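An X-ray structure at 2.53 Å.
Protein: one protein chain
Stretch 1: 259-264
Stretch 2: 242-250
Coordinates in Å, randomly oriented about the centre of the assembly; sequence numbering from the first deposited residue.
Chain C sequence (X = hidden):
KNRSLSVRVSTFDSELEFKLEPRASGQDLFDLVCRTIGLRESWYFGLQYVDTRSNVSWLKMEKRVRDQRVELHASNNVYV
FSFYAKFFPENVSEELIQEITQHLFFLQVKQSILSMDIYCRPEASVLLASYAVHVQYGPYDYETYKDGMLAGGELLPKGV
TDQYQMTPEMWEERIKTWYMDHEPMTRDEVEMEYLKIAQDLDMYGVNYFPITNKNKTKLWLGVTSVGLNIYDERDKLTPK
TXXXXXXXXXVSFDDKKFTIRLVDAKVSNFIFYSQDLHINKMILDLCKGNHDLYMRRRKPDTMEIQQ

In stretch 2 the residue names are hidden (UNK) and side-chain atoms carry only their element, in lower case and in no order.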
# COMPACT_ATOMS: atom_id res chain seq x y z
N THR C 259 10.52 34.87 -1.39
CA THR C 259 11.72 34.20 -0.91
C THR C 259 11.46 32.70 -0.88
O THR C 259 10.46 32.24 -0.31
CB THR C 259 12.13 34.68 0.48
OG1 THR C 259 12.27 36.11 0.46
CG2 THR C 259 13.45 34.02 0.87
N ILE C 260 12.38 31.94 -1.48
CA ILE C 260 12.28 30.49 -1.55
C ILE C 260 13.52 29.90 -0.91
O ILE C 260 14.64 30.17 -1.37
CB ILE C 260 12.12 30.01 -3.00
CG1 ILE C 260 10.70 30.32 -3.47
CG2 ILE C 260 12.43 28.52 -3.11
CD1 ILE C 260 10.54 30.23 -4.92
N ARG C 261 13.31 29.13 0.15
CA ARG C 261 14.39 28.46 0.86
C ARG C 261 14.38 26.99 0.47
O ARG C 261 13.32 26.36 0.42
CB ARG C 261 14.25 28.62 2.37
CG ARG C 261 13.84 30.04 2.78
CD ARG C 261 14.29 30.41 4.20
NE ARG C 261 13.44 29.82 5.24
CZ ARG C 261 13.68 28.66 5.85
NH1 ARG C 261 12.83 28.22 6.79
NH2 ARG C 261 14.75 27.93 5.54
N LEU C 262 15.56 26.45 0.20
CA LEU C 262 15.70 25.06 -0.20
C LEU C 262 16.05 24.20 1.00
O LEU C 262 16.58 24.68 2.01
CB LEU C 262 16.78 24.93 -1.28
CG LEU C 262 16.54 25.79 -2.51
CD1 LEU C 262 17.70 25.61 -3.43
CD2 LEU C 262 15.28 25.37 -3.23
N VAL C 263 15.75 22.90 0.88
CA VAL C 263 16.01 21.95 1.95
C VAL C 263 17.49 21.91 2.29
O VAL C 263 17.88 21.88 3.46
CB VAL C 263 15.48 20.56 1.57
CG1 VAL C 263 16.02 19.49 2.52
CG2 VAL C 263 13.96 20.56 1.55
N ASP C 264 18.33 21.86 1.27
CA ASP C 264 19.78 21.85 1.46
C ASP C 264 20.21 23.16 2.13
O ASP C 264 20.24 24.21 1.48
CB ASP C 264 20.48 21.68 0.12
CG ASP C 264 21.94 21.29 0.25
OD1 ASP C 264 22.61 21.71 1.23
OD2 ASP C 264 22.42 20.57 -0.65
N UNK C 242 14.42 24.11 -12.92
CA UNK C 242 13.30 23.59 -12.17
C UNK C 242 13.76 23.19 -10.78
O UNK C 242 14.94 22.89 -10.56
o UNK C 242 11.42 22.02 -12.25
c UNK C 242 12.66 22.39 -12.90
c UNK C 242 13.63 21.20 -12.94
N UNK C 243 12.81 23.21 -9.84
CA UNK C 243 13.03 22.79 -8.46
C UNK C 243 11.88 21.90 -8.03
O UNK C 243 10.72 22.34 -8.04
c UNK C 243 14.27 24.91 -7.90
c UNK C 243 16.61 25.55 -7.75
c UNK C 243 16.37 26.65 -8.57
c UNK C 243 14.04 26.02 -8.71
c UNK C 243 15.08 26.90 -9.04
c UNK C 243 13.16 23.99 -7.53
c UNK C 243 15.56 24.68 -7.42
N UNK C 244 12.20 20.68 -7.63
CA UNK C 244 11.17 19.72 -7.27
C UNK C 244 10.66 19.99 -5.85
O UNK C 244 11.41 20.45 -4.99
o UNK C 244 11.28 15.74 -9.42
n UNK C 244 11.67 15.13 -7.29
c UNK C 244 11.73 18.30 -7.39
c UNK C 244 11.23 15.98 -8.21
c UNK C 244 10.66 17.27 -7.70
N UNK C 245 9.37 19.70 -5.62
CA UNK C 245 8.75 20.04 -4.34
C UNK C 245 9.56 19.55 -3.15
O UNK C 245 9.63 20.24 -2.12
c UNK C 245 4.83 23.42 -6.00
n UNK C 245 4.83 20.97 -6.52
c UNK C 245 5.52 19.88 -6.02
c UNK C 245 6.19 21.71 -4.90
c UNK C 245 6.78 22.70 -4.09
c UNK C 245 5.40 24.36 -5.18
c UNK C 245 6.37 24.01 -4.23
c UNK C 245 5.23 22.10 -5.85
c UNK C 245 6.37 20.30 -5.01
c UNK C 245 7.32 19.48 -4.25
N UNK C 246 10.18 18.37 -3.26
CA UNK C 246 10.89 17.82 -2.11
C UNK C 246 12.27 18.44 -1.89
O UNK C 246 12.92 18.12 -0.89
n UNK C 246 13.15 15.29 -2.79
c UNK C 246 11.02 16.31 -2.24
o UNK C 246 11.93 16.18 -4.45
c UNK C 246 12.08 15.92 -3.26
N UNK C 247 12.72 19.30 -2.80
CA UNK C 247 13.91 20.14 -2.61
C UNK C 247 13.59 21.47 -1.95
O UNK C 247 14.53 22.20 -1.59
o UNK C 247 16.53 19.00 -6.47
c UNK C 247 15.44 19.53 -6.17
c UNK C 247 14.60 20.42 -3.96
o UNK C 247 14.84 20.29 -6.96
c UNK C 247 14.85 19.20 -4.81
N UNK C 248 12.31 21.83 -1.79
CA UNK C 248 11.92 23.16 -1.30
C UNK C 248 11.47 23.05 0.15
O UNK C 248 10.57 22.27 0.48
c UNK C 248 10.82 23.78 -2.19
c UNK C 248 10.39 25.14 -1.65
c UNK C 248 10.28 24.43 -4.58
c UNK C 248 11.32 23.91 -3.63
N UNK C 249 12.09 23.86 1.02
CA UNK C 249 11.82 23.84 2.46
C UNK C 249 10.73 24.84 2.85
O UNK C 249 9.89 24.53 3.71
n UNK C 249 11.99 23.68 9.20
c UNK C 249 13.02 24.61 4.65
n UNK C 249 12.66 23.87 6.99
c UNK C 249 12.69 23.47 5.58
c UNK C 249 13.13 24.14 3.20
n UNK C 249 11.17 22.20 7.62
c UNK C 249 11.94 23.24 7.94
N UNK C 250 10.71 26.01 2.22
CA UNK C 250 9.86 27.10 2.67
C UNK C 250 9.63 28.07 1.52
O UNK C 250 10.55 28.35 0.74
c UNK C 250 10.49 27.81 3.87
c UNK C 250 9.53 28.65 4.66
c UNK C 250 8.37 30.44 5.20
n UNK C 250 8.05 29.48 6.05
n UNK C 250 9.26 29.97 4.35
c UNK C 250 8.76 28.35 5.73
O HOH W 1 17.62 21.70 -1.55
O HOH W 2 10.52 31.56 2.59

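Position 242 carries three side-chain atoms: a carbon bearing one oxygen and one carbon. This branched hydroxyl is Thr242, and no atom of its side chain comes within 10 Å of stretch 1. Position 243 has one carbon followed by a ring of six carbons, with no oxygen on the ring, which identifies Phe243. Its CA-to-CB bond points toward stretch 1, and its CD2 lies 4.3 Å from Leu262 CD2, an apolar contact.

At 244, three carbons in a row end in one oxygen and one nitrogen, the amide of Gln244, out of reach of stretch 1. Position 245 shows one carbon and then fused five- and six-membered rings holding eight carbons and one nitrogen; only an indole fits, so this is Trp245, which also makes no contact. Position 246 has two carbons, the second bearing an oxygen and a nitrogen: Asn246. Its CA-to-CB bond points away from stretch 1, but its backbone O lies 3.6 Å from Val263 CG2, and Gln244 NE2 donates to Asn246 OD1 at 3.0 Å.

Position 247 has three carbons, the last with two oxygens, a carboxylate one methylene longer than aspartate: Glu247. Its OE1 accepts from Gln244 N at 2.8 Å, a bond that spans the 3-10 turn from the strand before it, while its backbone O accepts from Val263 N at 2.8 Å and a nearly linear 173°.

Four carbons at 248, forked at the first with one arm two carbons long, give Ile248. The CA-to-CB bond points away, yet CG2 lies 4.2 Å from Ile260 CG2 and CG1 4.2 Å from Leu262 CD2. Position 249 runs through three carbons and a nitrogen to a carbon with two more nitrogens, the guanidinium of Arg249. Its CB packs 3.7 Å from Val263 N, whereas the end of the side chain leads away. At 250, one carbon precedes a five-membered ring of three carbons and two nitrogens: His250. Its CB sits over one face of the Arg261 guanidinium, 3.8 Å from NH1, and a water links ND1 (2.7 Å) to Thr259 O (3.0 Å).

The contact is held by backbone pairing. Arg261 N donates to His250 O at 2.9 Å, and Arg261 O accepts from both Arg249 N at 2.9 Å and His250 N at 3.2 Å. That doubled acceptance accompanies a beta bulge: Arg261 pairs with His250, but Leu262 with Ile248, shifting the antiparallel register by one. Apolar packing around Leu262 supplements these bonds, and together the stretches bury 507 Å².

Stretch 2 242-250: TFQWNEIRH
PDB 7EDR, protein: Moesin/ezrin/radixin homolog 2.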